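Alpha-fucosidase (Bifidobacterium bifidum, PDB 2EAB) is the catalytic part of a longer, probably membrane-anchored 1,2-alpha-L-fucosidase, a family 95 glycoside hydrolase that probably cleaves alpha-1,2-linked L-fucose from glycans. Local coordinates at residues 57-62 with 189-194; 72-77 with 278-283; 77-82 with 137-142. All coordinates share one frame; numbering follows the deposited sequence.

Contact 1. Residues 57-62 with 189-194; sequences GKIGGT and NVMVAR
The carboxamide of Asn-189 is met by the ammonium group of Lys-58, which stands above the amide plane, and by a water that lies close to that plane. This pair closes one end of a contact between the two facing beta-sheets of the N-terminal beta-sandwich domain. Strand 59-62 belongs to one sheet and strand 190-194 to the other. They run in nearly the same sense, 29° apart, with their axes 8.0 Å apart. Lys-58 NZ is 3.0 Å from Asn-189 OD1, and the hydrogen bond between them is weak. The two side chains cross at about a right angle. Lys-58 is bent at its third torsion (chi3 -84°), which places CE beside the same oxygen. The water bridges the pair: it accepts from Lys-58 NZ at 3.1 Å and from Asn-189 ND2 at 2.8 Å. Asn-189 has left-handed backbone angles and forms a G1 beta bulge with Val-190, at the turn into the strand. The side chain of Lys-58 also touches Glu-77, a ligand of the bound calcium ion. Gly-57, just before Lys-58, belongs to the same calcium site.

Further in, the contact is apolar. Ile-59 reaches across with CD1, which rests 3.7 Å from Met-191 CB and also touches the backbone N of Met-191. Phe-74 of the adjoining strand 69-76 touches both side chains. Met-191 reaches back the other way. Its thioether bends at the last torsion (chi3 -68°), and this puts CE against the peptide that joins Gly-60 to Gly-61. A side chain on Gly-61 would point at this methyl and crowd it. Without one, Met-191 CE lies 3.6 Å from Gly-60 C and 3.7 Å from Gly-61 N.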
loop_
_atom_site.group_PDB
_atom_site.type_symbol
_atom_site.label_atom_id
_atom_site.label_comp_id
_atom_site.label_asym_id
_atom_site.label_seq_id
_atom_site.Cartn_x
_atom_site.Cartn_y
_atom_site.Cartn_z
ATOM N N GLY A 57 5.731 8.591 9.595
ATOM C CA GLY A 57 4.333 8.278 9.298
ATOM C C GLY A 57 3.459 9.507 9.131
ATOM O O GLY A 57 2.319 9.398 8.657
ATOM N N LYS A 58 3.983 10.668 9.527
ATOM C CA LYS A 58 3.208 11.908 9.538
ATOM C C LYS A 58 3.933 13.029 8.801
ATOM O O LYS A 58 3.409 13.567 7.828
ATOM C CB LYS A 58 2.841 12.305 10.965
ATOM C CG LYS A 58 1.967 11.263 11.655
ATOM C CD LYS A 58 1.587 11.668 13.051
ATOM C CE LYS A 58 2.663 11.301 14.051
ATOM N NZ LYS A 58 2.288 11.803 15.392
ATOM N N ILE A 59 5.135 13.377 9.253
ATOM C CA ILE A 59 6.006 14.266 8.494
ATOM C C ILE A 59 7.070 13.456 7.767
ATOM O O ILE A 59 7.482 12.384 8.225
ATOM C CB ILE A 59 6.654 15.385 9.359
ATOM C CG1 ILE A 59 7.408 14.805 10.565
ATOM C CG2 ILE A 59 5.598 16.412 9.773
ATOM C CD1 ILE A 59 8.144 15.848 11.394
ATOM N N GLY A 60 7.496 13.976 6.622
ATOM C CA GLY A 60 8.500 13.318 5.816
ATOM C C GLY A 60 9.451 14.307 5.186
ATOM O O GLY A 60 9.100 15.467 4.942
ATOM N N GLY A 61 10.661 13.830 4.924
ATOM C CA GLY A 61 11.639 14.579 4.161
ATOM C C GLY A 61 12.187 13.749 3.024
ATOM O O GLY A 61 12.169 12.516 3.073
ATOM N N THR A 62 12.662 14.435 1.992
ATOM C CA THR A 62 13.424 13.819 0.916
ATOM C C THR A 62 14.694 14.643 0.725
ATOM O O THR A 62 14.637 15.826 0.372
ATOM C CB THR A 62 12.615 13.678 -0.399
ATOM O OG1 THR A 62 11.594 14.684 -0.462
ATOM C CG2 THR A 62 11.967 12.292 -0.491
ATOM N N ASN A 189 7.724 12.676 17.712
ATOM C CA ASN A 189 6.918 13.377 16.714
ATOM C C ASN A 189 7.614 14.591 16.098
ATOM O O ASN A 189 7.023 15.667 15.960
ATOM C CB ASN A 189 5.565 13.773 17.305
ATOM C CG ASN A 189 4.558 14.111 16.240
ATOM O OD1 ASN A 189 4.636 13.593 15.127
ATOM N ND2 ASN A 189 3.617 14.985 16.562
ATOM N N VAL A 190 8.874 14.407 15.723
ATOM C CA VAL A 190 9.716 15.535 15.367
ATOM C C VAL A 190 10.775 15.122 14.356
ATOM O O VAL A 190 11.268 13.993 14.383
ATOM C CB VAL A 190 10.363 16.173 16.641
ATOM C CG1 VAL A 190 11.392 15.230 17.285
ATOM C CG2 VAL A 190 10.978 17.536 16.340
ATOM N N MET A 191 11.094 16.040 13.451
ATOM C CA MET A 191 12.177 15.854 12.500
ATOM C C MET A 191 13.435 16.504 13.069
ATOM O O MET A 191 13.381 17.600 13.630
ATOM C CB MET A 191 11.802 16.466 11.148
ATOM C CG MET A 191 12.878 16.374 10.079
ATOM S SD MET A 191 12.335 17.039 8.494
ATOM C CE MET A 191 11.078 15.854 8.012
ATOM N N VAL A 192 14.557 15.812 12.923
ATOM C CA VAL A 192 15.832 16.272 13.457
ATOM C C VAL A 192 16.832 16.395 12.319
ATOM O O VAL A 192 16.943 15.498 11.485
ATOM C CB VAL A 192 16.359 15.300 14.550
ATOM C CG1 VAL A 192 17.772 15.669 14.991
ATOM C CG2 VAL A 192 15.419 15.276 15.751
ATOM N N ALA A 193 17.528 17.529 12.276
ATOM C CA ALA A 193 18.692 17.698 11.418
ATOM C C ALA A 193 19.891 18.030 12.297
ATOM O O ALA A 193 19.911 19.064 12.971
ATOM C CB ALA A 193 18.458 18.788 10.390
ATOM N N ARG A 194 20.869 17.130 12.301
ATOM C CA ARG A 194 22.096 17.299 13.066
ATOM C C ARG A 194 23.197 17.703 12.099
ATOM O O ARG A 194 23.516 16.960 11.174
ATOM C CB ARG A 194 22.448 15.993 13.788
ATOM C CG ARG A 194 23.764 16.006 14.559
ATOM C CD ARG A 194 23.683 16.879 15.795
ATOM N NE ARG A 194 24.963 16.940 16.495
ATOM C CZ ARG A 194 25.245 17.794 17.476
ATOM N NH1 ARG A 194 24.340 18.675 17.882
ATOM N NH2 ARG A 194 26.442 17.773 18.048
HETATM O O HOH W 1 1.782 14.669 14.446
#

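Contact 2. Residues 72-77 with 278-283; sequences VTFNEE and IAAATD. With CA (calcium ion), chain C.
Phe-74 presents the rim of its ring to Ala-280. The methyl carbon CB of Ala-280 sits near the ring plane, 3.7 Å from Phe-74 CE2 and about equally near CZ. Ile-278 comes to the other side of the rim, where its CG2 approaches Phe-74 CE1 obliquely at 3.9 Å. The Phe-74 and Ile-278 side chains pass alongside one another, pointing opposite ways. Phe-74 CG is anti to the backbone N (chi1 -172°), on the side of the facing sheet, and the ring lies between the two sheets. The strands cross at -43°, with no direct hydrogen bond between them. This is face-to-face packing of two sheets in a beta-sandwich.

Glu-76 makes the second half of the contact, and it is polar. Its chain turns sharply at chi2 (-89°), which swings CD aside from an extended course. Glu-76 OE2 lies 4.0 Å from Thr-282 CG2. Two waters donate to Glu-76 OE1. One of them also accepts from Thr-282 N, and the other also donates to Ala-280 O. The waters therefore tie the buried carboxylate to the backbone of the opposite strand. The other oxygen, OE2, is hydrogen-bonded to the hydroxyl of Thr-78, which also bonds Thr-282 OG1. Next along the chain, Glu-77 turns away to the calcium ion, which its OE2 binds at 2.7 Å. The carbonyl oxygens of Ser-386 and Leu-393 bind the ion too, and Gly-57 belongs to the same site.

Strand 69-76 lies between strands 59-63 and 140-145 in its sheet. Strand 273-282 lies between 190-197 and 241-250 in the other. Helix 297-314 packs on the outer side of strand 273-282, against Ala-279 and Ala-281.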
loop_
_atom_site.group_PDB
_atom_site.type_symbol
_atom_site.label_atom_id
_atom_site.label_comp_id
_atom_site.label_asym_id
_atom_site.label_seq_id
_atom_site.Cartn_x
_atom_site.Cartn_y
_atom_site.Cartn_z
ATOM N N VAL A 72 15.971 19.816 1.783
ATOM C CA VAL A 72 15.154 18.685 2.208
ATOM C C VAL A 72 13.709 19.016 1.859
ATOM O O VAL A 72 13.097 19.892 2.467
ATOM C CB VAL A 72 15.289 18.400 3.721
ATOM C CG1 VAL A 72 14.433 17.200 4.122
ATOM C CG2 VAL A 72 16.749 18.178 4.100
ATOM N N THR A 73 13.180 18.332 0.854
ATOM C CA THR A 73 11.793 18.526 0.454
ATOM C C THR A 73 10.897 17.996 1.575
ATOM O O THR A 73 11.161 16.922 2.126
ATOM C CB THR A 73 11.541 17.863 -0.908
ATOM O OG1 THR A 73 12.372 18.500 -1.892
ATOM C CG2 THR A 73 10.084 17.977 -1.329
ATOM N N PHE A 74 9.866 18.758 1.925
ATOM C CA PHE A 74 9.120 18.531 3.159
ATOM C C PHE A 74 7.647 18.234 2.918
ATOM O O PHE A 74 7.007 18.873 2.073
ATOM C CB PHE A 74 9.269 19.746 4.085
ATOM C CG PHE A 74 8.700 19.534 5.458
ATOM C CD1 PHE A 74 9.447 18.905 6.446
ATOM C CD2 PHE A 74 7.406 19.945 5.757
ATOM C CE1 PHE A 74 8.918 18.699 7.717
ATOM C CE2 PHE A 74 6.869 19.738 7.024
ATOM C CZ PHE A 74 7.630 19.111 8.005
ATOM N N ASN A 75 7.124 17.275 3.687
ATOM C CA ASN A 75 5.725 16.868 3.628
ATOM C C ASN A 75 5.127 16.683 5.010
ATOM O O ASN A 75 5.816 16.285 5.959
ATOM C CB ASN A 75 5.587 15.519 2.916
ATOM C CG ASN A 75 5.687 15.628 1.413
ATOM O OD1 ASN A 75 4.731 16.027 0.737
ATOM N ND2 ASN A 75 6.825 15.247 0.878
ATOM N N GLU A 76 3.826 16.937 5.106
ATOM C CA GLU A 76 3.018 16.440 6.218
ATOM C C GLU A 76 1.766 15.786 5.625
ATOM O O GLU A 76 1.121 16.346 4.726
ATOM C CB GLU A 76 2.663 17.557 7.205
ATOM C CG GLU A 76 2.324 17.066 8.621
ATOM C CD GLU A 76 0.858 16.727 8.842
ATOM O OE1 GLU A 76 0.539 16.193 9.937
ATOM O OE2 GLU A 76 0.030 17.003 7.944
ATOM N N GLU A 77 1.420 14.615 6.158
ATOM C CA GLU A 77 0.427 13.713 5.559
ATOM C C GLU A 77 -0.973 14.302 5.385
ATOM O O GLU A 77 -1.738 13.815 4.553
ATOM C CB GLU A 77 0.323 12.421 6.378
ATOM C CG GLU A 77 -0.123 12.681 7.814
ATOM C CD GLU A 77 -0.592 11.463 8.579
ATOM O OE1 GLU A 77 -0.762 11.617 9.808
ATOM O OE2 GLU A 77 -0.808 10.384 7.981
ATOM N N ILE A 278 12.346 20.146 13.924
ATOM C CA ILE A 278 11.360 20.587 12.947
ATOM C C ILE A 278 10.047 19.859 13.198
ATOM O O ILE A 278 10.012 18.625 13.261
ATOM C CB ILE A 278 11.841 20.314 11.500
ATOM C CG1 ILE A 278 13.185 21.009 11.236
ATOM C CG2 ILE A 278 10.790 20.765 10.491
ATOM C CD1 ILE A 278 14.216 20.124 10.559
ATOM N N ALA A 279 8.971 20.624 13.352
ATOM C CA ALA A 279 7.644 20.039 13.508
ATOM C C ALA A 279 6.652 20.753 12.608
ATOM O O ALA A 279 6.870 21.900 12.213
ATOM C CB ALA A 279 7.194 20.103 14.956
ATOM N N ALA A 280 5.557 20.069 12.284
ATOM C CA ALA A 280 4.507 20.649 11.462
ATOM C C ALA A 280 3.185 19.978 11.771
ATOM O O ALA A 280 3.149 18.816 12.194
ATOM C CB ALA A 280 4.839 20.507 9.990
ATOM N N ALA A 281 2.100 20.712 11.557
ATOM C CA ALA A 281 0.756 20.187 11.751
ATOM C C ALA A 281 -0.259 21.030 11.014
ATOM O O ALA A 281 -0.003 22.192 10.667
ATOM C CB ALA A 281 0.397 20.151 13.223
ATOM N N THR A 282 -1.420 20.422 10.790
ATOM C CA THR A 282 -2.603 21.125 10.334
ATOM C C THR A 282 -3.714 20.884 11.349
ATOM O O THR A 282 -3.544 20.100 12.295
ATOM C CB THR A 282 -3.100 20.620 8.959
ATOM O OG1 THR A 282 -3.749 19.353 9.122
ATOM C CG2 THR A 282 -1.964 20.498 7.950
ATOM N N ASP A 283 -4.851 21.540 11.132
ATOM C CA ASP A 283 -6.060 21.261 11.901
ATOM C C ASP A 283 -6.970 20.218 11.233
ATOM O O ASP A 283 -8.157 20.146 11.543
ATOM C CB ASP A 283 -6.830 22.558 12.219
ATOM C CG ASP A 283 -7.437 23.212 10.988
ATOM O OD1 ASP A 283 -6.922 23.011 9.871
ATOM O OD2 ASP A 283 -8.433 23.954 11.151
HETATM CA CA CA C . 0.529 8.621 6.477
HETATM O O HOH W 2 -1.510 17.476 11.177
HETATM O O HOH W 3 2.369 16.145 12.018
#

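Contact 3. Residues 77-82 with 137-142; sequences ETLWTG and LNWGDI. With CA (calcium ion), chain C.
Leu-79 pushes its branched end against Leu-137 and Trp-139. Its CD2 does most of the touching: it is 3.6 Å from Trp-139 CA and 3.9 Å from Leu-137 CB. The same methyl meets the indole at CE3, and CD1 lies a little farther off, near Trp-139 CE3 and CZ3. The Leu-79 side chain crosses that of Trp-139 at about a right angle and slants across that of Leu-137. Leu-79 CG is anti to the backbone N (chi1 -162°), on the side where these two residues lie. A second, smaller apolar touch joins Thr-81 CG2 to Leu-137 CD1 at 3.8 Å.

One backbone hydrogen bond fastens the two segments. Leu-137 N donates to Leu-79 O at 3.0 Å with an N-H...O angle of 160°, and the donor lies almost on the line of the carbonyl bond.

The next shell sets these groups in place. Leu-79 is the centre of an inverse gamma turn, closed by a weak bond from Trp-80 N to Thr-78 O. Trp-139 and Gly-140 form a classic beta bulge opposite Phe-74 of strand 69-76. The Trp-139 ring also packs on Ala-280 and Thr-282 of the facing sheet, and Thr-81 OG1 is hydrogen-bonded to Asp-407 O. Two residues before Leu-79, Glu-77 binds the calcium ion.

An alanine at Leu-79 would probably open a gap where CD1 and CD2 now lie, leaving the Trp-139 indole and the Leu-137 side chain without that apolar partner. The contact thus combines a directional bond, which fixes how the loop meets residues 137-139, with undirected apolar packing that fills the space beside it.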
loop_
_atom_site.group_PDB
_atom_site.type_symbol
_atom_site.label_atom_id
_atom_site.label_comp_id
_atom_site.label_asym_id
_atom_site.label_seq_id
_atom_site.Cartn_x
_atom_site.Cartn_y
_atom_site.Cartn_z
ATOM N N GLU A 77 1.420 14.615 6.158
ATOM C CA GLU A 77 0.427 13.713 5.559
ATOM C C GLU A 77 -0.973 14.302 5.385
ATOM O O GLU A 77 -1.738 13.815 4.553
ATOM C CB GLU A 77 0.323 12.421 6.378
ATOM C CG GLU A 77 -0.123 12.681 7.814
ATOM C CD GLU A 77 -0.592 11.463 8.579
ATOM O OE1 GLU A 77 -0.762 11.617 9.808
ATOM O OE2 GLU A 77 -0.808 10.384 7.981
ATOM N N THR A 78 -1.320 15.310 6.183
ATOM C CA THR A 78 -2.679 15.850 6.146
ATOM C C THR A 78 -2.836 17.128 5.328
ATOM O O THR A 78 -3.918 17.720 5.331
ATOM C CB THR A 78 -3.272 16.085 7.565
ATOM O OG1 THR A 78 -2.585 17.162 8.218
ATOM C CG2 THR A 78 -3.181 14.825 8.420
ATOM N N LEU A 79 -1.785 17.551 4.622
ATOM C CA LEU A 79 -1.869 18.781 3.832
ATOM C C LEU A 79 -2.585 18.487 2.521
ATOM O O LEU A 79 -1.972 18.230 1.484
ATOM C CB LEU A 79 -0.494 19.420 3.612
ATOM C CG LEU A 79 -0.576 20.892 3.182
ATOM C CD1 LEU A 79 -1.009 21.790 4.343
ATOM C CD2 LEU A 79 0.742 21.366 2.621
ATOM N N TRP A 80 -3.911 18.529 2.613
ATOM C CA TRP A 80 -4.824 18.123 1.560
ATOM C C TRP A 80 -5.795 19.257 1.248
ATOM O O TRP A 80 -6.464 19.765 2.148
ATOM C CB TRP A 80 -5.633 16.918 2.057
ATOM C CG TRP A 80 -5.129 15.573 1.638
ATOM C CD1 TRP A 80 -4.221 14.771 2.278
ATOM C CD2 TRP A 80 -5.557 14.857 0.486
ATOM N NE1 TRP A 80 -4.059 13.594 1.569
ATOM C CE2 TRP A 80 -4.870 13.627 0.465
ATOM C CE3 TRP A 80 -6.472 15.140 -0.536
ATOM C CZ2 TRP A 80 -5.059 12.684 -0.552
ATOM C CZ3 TRP A 80 -6.662 14.211 -1.539
ATOM C CH2 TRP A 80 -5.955 12.998 -1.542
ATOM N N THR A 81 -5.869 19.653 -0.019
ATOM C CA THR A 81 -6.950 20.526 -0.468
ATOM C C THR A 81 -8.217 19.691 -0.692
ATOM O O THR A 81 -8.183 18.466 -0.608
ATOM C CB THR A 81 -6.588 21.278 -1.762
ATOM O OG1 THR A 81 -6.243 20.327 -2.772
ATOM C CG2 THR A 81 -5.428 22.247 -1.543
ATOM N N GLY A 82 -9.328 20.367 -0.974
ATOM C CA GLY A 82 -10.625 19.726 -1.150
ATOM C C GLY A 82 -11.431 19.662 0.135
ATOM O O GLY A 82 -11.024 20.185 1.176
ATOM N N LEU A 137 -0.788 17.803 -1.190
ATOM C CA LEU A 137 0.181 18.848 -1.529
ATOM C C LEU A 137 1.561 18.577 -0.967
ATOM O O LEU A 137 1.691 18.238 0.213
ATOM C CB LEU A 137 -0.247 20.187 -0.925
ATOM C CG LEU A 137 -1.557 20.849 -1.330
ATOM C CD1 LEU A 137 -1.777 22.126 -0.549
ATOM C CD2 LEU A 137 -1.595 21.124 -2.798
ATOM N N ASN A 138 2.597 18.795 -1.778
ATOM C CA ASN A 138 3.915 19.047 -1.213
ATOM C C ASN A 138 3.786 20.254 -0.289
ATOM O O ASN A 138 3.223 21.278 -0.682
ATOM C CB ASN A 138 4.948 19.337 -2.298
ATOM C CG ASN A 138 6.216 19.952 -1.734
ATOM O OD1 ASN A 138 6.977 19.298 -1.010
ATOM N ND2 ASN A 138 6.435 21.221 -2.031
ATOM N N TRP A 139 4.294 20.138 0.934
ATOM C CA TRP A 139 4.234 21.240 1.889
ATOM C C TRP A 139 5.179 22.354 1.439
ATOM O O TRP A 139 4.767 23.512 1.277
ATOM C CB TRP A 139 4.585 20.744 3.292
ATOM C CG TRP A 139 4.490 21.771 4.382
ATOM C CD1 TRP A 139 5.243 22.906 4.518
ATOM C CD2 TRP A 139 3.618 21.731 5.512
ATOM N NE1 TRP A 139 4.877 23.580 5.657
ATOM C CE2 TRP A 139 3.881 22.884 6.285
ATOM C CE3 TRP A 139 2.627 20.840 5.942
ATOM C CZ2 TRP A 139 3.199 23.162 7.469
ATOM C CZ3 TRP A 139 1.950 21.117 7.120
ATOM C CH2 TRP A 139 2.238 22.271 7.869
ATOM N N GLY A 140 6.440 21.992 1.220
ATOM C CA GLY A 140 7.456 22.931 0.769
ATOM C C GLY A 140 8.820 22.290 0.869
ATOM O O GLY A 140 8.979 21.098 0.575
ATOM N N ASP A 141 9.799 23.085 1.287
ATOM C CA ASP A 141 11.175 22.621 1.437
ATOM C C ASP A 141 11.837 23.270 2.638
ATOM O O ASP A 141 11.466 24.369 3.041
ATOM C CB ASP A 141 12.010 22.962 0.199
ATOM C CG ASP A 141 11.443 22.383 -1.077
ATOM O OD1 ASP A 141 11.860 21.270 -1.459
ATOM O OD2 ASP A 141 10.587 23.049 -1.700
ATOM N N ILE A 142 12.814 22.565 3.204
ATOM C CA ILE A 142 13.776 23.141 4.133
ATOM C C ILE A 142 15.059 23.387 3.345
ATOM O O ILE A 142 15.596 22.464 2.727
ATOM C CB ILE A 142 14.075 22.189 5.318
ATOM C CG1 ILE A 142 12.779 21.832 6.058
ATOM C CG2 ILE A 142 15.106 22.811 6.275
ATOM C CD1 ILE A 142 12.900 20.641 6.994
HETATM CA CA CA C . 0.529 8.621 6.477
#

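All three contacts lie in the N-terminal beta-sandwich domain, on the same side of the chain's centre. Contacts 1 and 2 are centred about 8 Å apart, contacts 2 and 3 about 7 Å, and contacts 1 and 3 about 14 Å. Contacts 1 and 2 each join the seven-stranded sheet to the nine-stranded one, through neighbouring strands in both. Contact 3 continues from the end of strand 69-76 and shares Glu-77 with contact 2. Along the chain, contacts 1 and 2 interleave, and contact 3 is nested inside both. The calcium site lies beside them: Glu-77 binds the ion together with Ser-386 and Leu-393 of the catalytic domain, so the site joins the two domains.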